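Local structure of tryptophan decarboxylase 1 (Oryza sativa subsp. japonica, 6KHO) at residues A[175-180]-A[375-380]; A[182-187]-A[222-227]. The protein catalyses the pyridoxal 5'-phosphate-dependent decarboxylation of L-tryptophan to tryptamine and of 5-hydroxy-L-tryptophan to serotonin, steps of serotonin biosynthesis. All blocks are in the same frame, centred on the assembly; numbering follows the deposited sequence.

Contact 1: A[175-180]-A[375-380]. With PLP (pyridoxal-5'-phosphate), chain C; PLP (pyridoxal-5'-phosphate), chain J.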
loop_
_atom_site.group_PDB
_atom_site.type_symbol
_atom_site.label_atom_id
_atom_site.label_comp_id
_atom_site.label_asym_id
_atom_site.label_seq_id
_atom_site.Cartn_x
_atom_site.Cartn_y
_atom_site.Cartn_z
ATOM N N THR A 175 0.147 -4.279 -8.508
ATOM C CA THR A 175 1.046 -4.776 -9.546
ATOM C C THR A 175 2.176 -3.784 -9.811
ATOM O O THR A 175 3.315 -4.187 -10.079
ATOM C CB THR A 175 0.249 -5.077 -10.820
ATOM O OG1 THR A 175 -0.625 -6.183 -10.567
ATOM C CG2 THR A 175 1.174 -5.452 -11.985
ATOM N N SER A 176 1.898 -2.480 -9.698
ATOM C CA SER A 176 2.946 -1.493 -9.937
ATOM C C SER A 176 4.131 -1.691 -8.996
ATOM O O SER A 176 5.284 -1.620 -9.436
ATOM C CB SER A 176 2.395 -0.073 -9.798
ATOM O OG SER A 176 1.328 0.143 -10.706
ATOM N N GLU A 177 3.872 -1.924 -7.699
ATOM C CA GLU A 177 4.977 -2.168 -6.774
ATOM C C GLU A 177 5.716 -3.457 -7.119
ATOM O O GLU A 177 6.940 -3.532 -6.975
ATOM C CB GLU A 177 4.489 -2.219 -5.318
ATOM C CG GLU A 177 5.685 -2.207 -4.321
ATOM C CD GLU A 177 5.262 -2.116 -2.869
ATOM O OE1 GLU A 177 4.039 -2.021 -2.611
ATOM O OE2 GLU A 177 6.154 -2.136 -1.986
ATOM N N ALA A 178 4.987 -4.493 -7.540
ATOM C CA ALA A 178 5.641 -5.728 -7.944
ATOM C C ALA A 178 6.526 -5.501 -9.169
ATOM O O ALA A 178 7.636 -6.047 -9.258
ATOM C CB ALA A 178 4.583 -6.802 -8.217
ATOM N N MET A 179 6.055 -4.685 -10.110
ATOM C CA MET A 179 6.886 -4.329 -11.249
ATOM C C MET A 179 8.085 -3.514 -10.803
ATOM O O MET A 179 9.207 -3.744 -11.269
ATOM C CB MET A 179 6.067 -3.545 -12.272
ATOM C CG MET A 179 5.128 -4.407 -13.070
ATOM S SD MET A 179 3.926 -3.404 -13.960
ATOM C CE MET A 179 3.093 -4.675 -14.912
ATOM N N LEU A 180 7.869 -2.560 -9.902
ATOM C CA LEU A 180 8.947 -1.652 -9.515
ATOM C C LEU A 180 10.080 -2.405 -8.820
ATOM O O LEU A 180 11.262 -2.177 -9.106
ATOM C CB LEU A 180 8.406 -0.550 -8.607
ATOM C CG LEU A 180 9.424 0.388 -7.944
ATOM C CD1 LEU A 180 10.324 1.069 -8.990
ATOM C CD2 LEU A 180 8.722 1.444 -7.121
ATOM N N ASP A 375 12.034 -6.315 3.618
ATOM C CA ASP A 375 13.128 -6.481 2.677
ATOM C C ASP A 375 12.651 -6.999 1.327
ATOM O O ASP A 375 13.479 -7.264 0.454
ATOM C CB ASP A 375 14.191 -7.427 3.260
ATOM C CG ASP A 375 14.856 -6.881 4.525
ATOM O OD1 ASP A 375 14.879 -5.654 4.749
ATOM O OD2 ASP A 375 15.374 -7.699 5.305
ATOM N N MET A 376 11.337 -7.132 1.131
ATOM C CA MET A 376 10.757 -7.577 -0.131
ATOM C C MET A 376 9.791 -6.550 -0.717
ATOM O O MET A 376 9.027 -6.880 -1.628
ATOM C CB MET A 376 10.035 -8.915 0.055
ATOM C CG MET A 376 10.940 -10.047 0.486
ATOM S SD MET A 376 11.684 -10.808 -0.957
ATOM C CE MET A 376 10.268 -11.638 -1.687
ATOM N N GLN A 377 9.812 -5.311 -0.226
ATOM C CA GLN A 377 8.838 -4.293 -0.623
ATOM C C GLN A 377 9.517 -2.935 -0.562
ATOM O O GLN A 377 10.665 -2.817 -0.120
ATOM C CB GLN A 377 7.605 -4.304 0.297
ATOM C CG GLN A 377 7.953 -3.872 1.718
ATOM C CD GLN A 377 6.762 -3.910 2.692
ATOM O OE1 GLN A 377 5.781 -4.619 2.472
ATOM N NE2 GLN A 377 6.855 -3.131 3.765
ATOM N N VAL A 378 8.775 -1.898 -0.954
ATOM C CA VAL A 378 9.312 -0.534 -0.911
ATOM C C VAL A 378 9.387 -0.010 0.523
ATOM O O VAL A 378 10.424 0.509 0.959
ATOM C CB VAL A 378 8.474 0.390 -1.816
ATOM C CG1 VAL A 378 8.789 1.871 -1.537
ATOM C CG2 VAL A 378 8.730 0.030 -3.286
ATOM N N GLY A 379 8.295 -0.129 1.284
ATOM C CA GLY A 379 8.188 0.509 2.582
ATOM C C GLY A 379 8.677 -0.355 3.737
ATOM O O GLY A 379 9.235 -1.439 3.558
ATOM N N VAL A 380 8.455 0.149 4.952
ATOM C CA VAL A 380 8.864 -0.558 6.164
ATOM C C VAL A 380 7.644 -1.257 6.757
ATOM O O VAL A 380 7.571 -2.490 6.752
ATOM C CB VAL A 380 9.530 0.385 7.185
ATOM C CG1 VAL A 380 10.088 -0.408 8.380
ATOM C CG2 VAL A 380 10.654 1.173 6.521
HETATM N N1 PLP C . -1.799 -5.172 -15.028
HETATM C C2 PLP C . -2.924 -5.855 -15.445
HETATM C C2A PLP C . -2.856 -6.891 -16.523
HETATM C C3 PLP C . -4.150 -5.580 -14.861
HETATM O O3 PLP C . -5.263 -6.261 -15.275
HETATM C C4 PLP C . -4.248 -4.631 -13.850
HETATM C C4A PLP C . -5.463 -4.601 -12.968
HETATM C C5 PLP C . -3.118 -3.943 -13.432
HETATM C C6 PLP C . -1.890 -4.215 -14.030
HETATM C C5A PLP C . -3.285 -2.907 -12.340
HETATM O O4P PLP C . -2.068 -2.475 -11.779
HETATM P P PLP C . -2.013 -1.861 -10.275
HETATM O O1P PLP C . -3.068 -0.804 -10.095
HETATM O O2P PLP C . -0.625 -1.303 -10.083
HETATM O O3P PLP C . -2.281 -2.930 -9.231
HETATM N N1 PLP J . 10.329 7.860 8.892
HETATM C C2 PLP J . 9.883 8.053 10.179
HETATM C C2A PLP J . 10.232 9.312 10.935
HETATM C C3 PLP J . 9.099 7.074 10.769
HETATM O O3 PLP J . 8.653 7.277 12.048
HETATM C C4 PLP J . 8.750 5.913 10.071
HETATM C C4A PLP J . 7.409 5.294 10.344
HETATM C C5 PLP J . 9.232 5.726 8.786
HETATM C C6 PLP J . 10.016 6.710 8.195
HETATM C C5A PLP J . 8.890 4.458 8.026
HETATM O O4P PLP J . 7.702 4.639 7.310
HETATM P P PLP J . 6.911 3.488 6.519
HETATM O O1P PLP J . 5.510 4.023 6.366
HETATM O O2P PLP J . 7.609 3.319 5.187
HETATM O O3P PLP J . 6.886 2.166 7.241
HETATM O O HOH W 1 5.803 -1.066 0.425
#
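Glu177, in the first turn of helix 175-194, reaches across to the backbone of Val378 in the loop that leads to helix 386-420. The fold is that of the fold-type I PLP enzymes, in which a helix N terminus binds the cofactor phosphate and, in the dimer, a loop of the other subunit completes the site. The polar link centres on one carboxylate oxygen. With CG anti to the backbone N (chi1 -169°) and the chain extended beyond it, Glu177 sends OE2 to Val378 N at 2.8 Å, with a nearly straight N-H...O angle of 173°. A water gives a second bond to OE2 and accepts from Gly379 N, at 2.8 Å from that nitrogen, so consecutive peptide N-H groups are held directly and through water. An alanine at Glu177 would probably leave Val378 N and this water without their acceptor and let the loop shift. Apolar contacts are lighter: Val378 CG2 lies 3.9 Å from Glu177 CG, and the Leu180 side chain crosses that of Val378 at about a right angle, CD2 4.1 Å from Val378 CG2. Within the loop, Gln377 NE2 donates to Gly379 O at 2.9 Å from above the carbonyl plane, while its OE1 is bonded to Arg382 NE. Lys219 of the second subunit adds a bond to Gln377 O. The two segments bind the phosphates of different cofactors. Thr175 N donates to O3P of PLP chain C at 2.9 Å and Ser176 N to its O2P, an arrangement in which the helix dipole would be expected to stabilise the anion. The loop serves the other PLP, whose phosphate is also bound by Thr175 of the second subunit: Val380 N donates to O2P of PLP chain J at a longer 3.3 Å.

Contact 2: A[182-187]-A[222-227]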
loop_
_atom_site.group_PDB
_atom_site.type_symbol
_atom_site.label_atom_id
_atom_site.label_comp_id
_atom_site.label_asym_id
_atom_site.label_seq_id
_atom_site.Cartn_x
_atom_site.Cartn_y
_atom_site.Cartn_z
ATOM N N THR A 182 10.913 -5.600 -8.952
ATOM C CA THR A 182 11.662 -6.493 -9.836
ATOM C C THR A 182 12.462 -5.713 -10.874
ATOM O O THR A 182 13.548 -6.152 -11.268
ATOM C CB THR A 182 10.745 -7.504 -10.534
ATOM O OG1 THR A 182 9.712 -6.830 -11.276
ATOM C CG2 THR A 182 10.129 -8.460 -9.512
ATOM N N LEU A 183 11.942 -4.570 -11.337
ATOM C CA LEU A 183 12.736 -3.702 -12.204
ATOM C C LEU A 183 13.987 -3.214 -11.491
ATOM O O LEU A 183 15.055 -3.101 -12.107
ATOM C CB LEU A 183 11.915 -2.501 -12.673
ATOM C CG LEU A 183 10.973 -2.717 -13.844
ATOM C CD1 LEU A 183 9.880 -1.647 -13.811
ATOM C CD2 LEU A 183 11.777 -2.645 -15.142
ATOM N N VAL A 184 13.872 -2.900 -10.200
ATOM C CA VAL A 184 15.030 -2.416 -9.462
ATOM C C VAL A 184 16.061 -3.528 -9.310
ATOM O O VAL A 184 17.262 -3.303 -9.487
ATOM C CB VAL A 184 14.601 -1.839 -8.105
ATOM C CG1 VAL A 184 15.803 -1.733 -7.166
ATOM C CG2 VAL A 184 13.976 -0.456 -8.312
ATOM N N ALA A 185 15.610 -4.750 -9.031
ATOM C CA ALA A 185 16.552 -5.865 -8.936
ATOM C C ALA A 185 17.251 -6.111 -10.273
ATOM O O ALA A 185 18.475 -6.287 -10.326
ATOM C CB ALA A 185 15.827 -7.119 -8.450
ATOM N N ALA A 186 16.491 -6.105 -11.372
ATOM C CA ALA A 186 17.095 -6.317 -12.687
ATOM C C ALA A 186 18.053 -5.187 -13.033
ATOM O O ALA A 186 19.158 -5.428 -13.537
ATOM C CB ALA A 186 16.012 -6.451 -13.758
ATOM N N ARG A 187 17.637 -3.943 -12.765
ATOM C CA ARG A 187 18.490 -2.779 -12.984
ATOM C C ARG A 187 19.818 -2.908 -12.248
ATOM O O ARG A 187 20.893 -2.707 -12.831
ATOM C CB ARG A 187 17.760 -1.511 -12.534
ATOM C CG ARG A 187 18.555 -0.206 -12.736
ATOM C CD ARG A 187 17.981 0.946 -11.890
ATOM N NE ARG A 187 18.272 0.767 -10.464
ATOM C CZ ARG A 187 17.728 1.476 -9.475
ATOM N NH1 ARG A 187 16.835 2.433 -9.735
ATOM N NH2 ARG A 187 18.073 1.217 -8.219
ATOM N N ARG A 222 10.009 4.389 -15.484
ATOM C CA ARG A 222 10.445 5.764 -15.250
ATOM C C ARG A 222 10.774 6.003 -13.781
ATOM O O ARG A 222 11.761 6.682 -13.464
ATOM C CB ARG A 222 9.375 6.739 -15.752
ATOM C CG ARG A 222 9.103 6.575 -17.273
ATOM C CD ARG A 222 8.140 7.623 -17.874
ATOM N NE ARG A 222 7.107 8.061 -16.933
ATOM C CZ ARG A 222 5.816 7.733 -17.001
ATOM N NH1 ARG A 222 5.367 6.955 -17.980
ATOM N NH2 ARG A 222 4.967 8.191 -16.082
ATOM N N LEU A 223 9.971 5.442 -12.868
ATOM C CA LEU A 223 10.258 5.572 -11.441
ATOM C C LEU A 223 11.652 5.053 -11.109
ATOM O O LEU A 223 12.417 5.698 -10.375
ATOM C CB LEU A 223 9.213 4.810 -10.624
ATOM C CG LEU A 223 7.818 5.425 -10.427
ATOM C CD1 LEU A 223 6.941 4.496 -9.595
ATOM C CD2 LEU A 223 7.900 6.797 -9.769
ATOM N N ALA A 224 11.980 3.860 -11.605
ATOM C CA ALA A 224 13.265 3.225 -11.333
ATOM C C ALA A 224 14.429 3.883 -12.071
ATOM O O ALA A 224 15.581 3.479 -11.864
ATOM C CB ALA A 224 13.196 1.739 -11.697
ATOM N N GLY A 225 14.172 4.879 -12.915
ATOM C CA GLY A 225 15.239 5.656 -13.520
ATOM C C GLY A 225 15.685 5.219 -14.897
ATOM O O GLY A 225 16.738 5.683 -15.360
ATOM N N PHE A 226 14.936 4.349 -15.568
ATOM C CA PHE A 226 15.286 3.985 -16.931
ATOM C C PHE A 226 15.027 5.163 -17.863
ATOM O O PHE A 226 14.072 5.921 -17.676
ATOM C CB PHE A 226 14.474 2.782 -17.396
ATOM C CG PHE A 226 14.894 1.481 -16.763
ATOM C CD1 PHE A 226 14.316 1.056 -15.576
ATOM C CD2 PHE A 226 15.879 0.705 -17.344
ATOM C CE1 PHE A 226 14.691 -0.141 -14.991
ATOM C CE2 PHE A 226 16.271 -0.488 -16.765
ATOM C CZ PHE A 226 15.674 -0.918 -15.591
ATOM N N ASP A 227 15.871 5.302 -18.879
ATOM C CA ASP A 227 15.707 6.395 -19.829
ATOM C C ASP A 227 14.462 6.171 -20.681
ATOM O O ASP A 227 14.297 5.085 -21.248
ATOM C CB ASP A 227 16.931 6.515 -20.727
ATOM C CG ASP A 227 17.019 7.869 -21.393
ATOM O OD1 ASP A 227 16.185 8.159 -22.283
ATOM O OD2 ASP A 227 17.899 8.649 -20.990
#
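Arg187 on helix 175-194 runs obliquely past Phe226 and ends at the backbone of Ala224, where helix 215-223 stops in a Schellman motif. Its CB packs 3.7 Å from Phe226 CZ, and CG stays near the same ring atom at 4.1 Å. Leu183, one turn earlier, brings CD2 to within 3.8 Å of Phe226 CE1, so two successive turns of the helix rest on neighbouring atoms of the phenyl group. Beyond CG the arginine leaves the ring: CD comes 3.5 Å from Ala224 O, and the bend at chi3 (72°) turns NE off the extended line of the chain. NH1 then donates to Ala224 O at 2.7 Å, the oxygen lying close to the guanidinium plane and the N-H...O angle being 151°. Val184 CG2 covers part of one guanidinium face and also meets Ala224 CB at 4.1 Å. Gly225, with its positive phi (96°), makes the turn after the helix; at that backbone angle a side chain would collide with the carbonyl oxygen of Ala224. Across the dimer interface, NH1 also bonds Leu223 O and NH2 bonds Arg222 O, both of the second subunit. Buried between the C-terminal ends of two helices, one from each subunit, the arginine's charge is likely to be steadied in part by their carbonyl oxygens and helix dipoles.

Helix 175-194 follows strand 168-172, an outer strand of the seven-stranded sheet, and supplies the first segment of both contacts. Contact 2 closes first: the chain passes through strand 205-210 and helix 215-223, and the turn after that helix comes back to residues 182-187. Contact 1 closes far later, once the chain has built the other six strands and reached the loop 375-380; its long loop wholly encloses that of contact 2. The two meet at Leu180, whose CD1 lies 4.0 Å from Ala224 CB. Helix 175-194, whose start binds a cofactor phosphate, thus ties loop 375-380 to the end of helix 215-223, at the dimer interface.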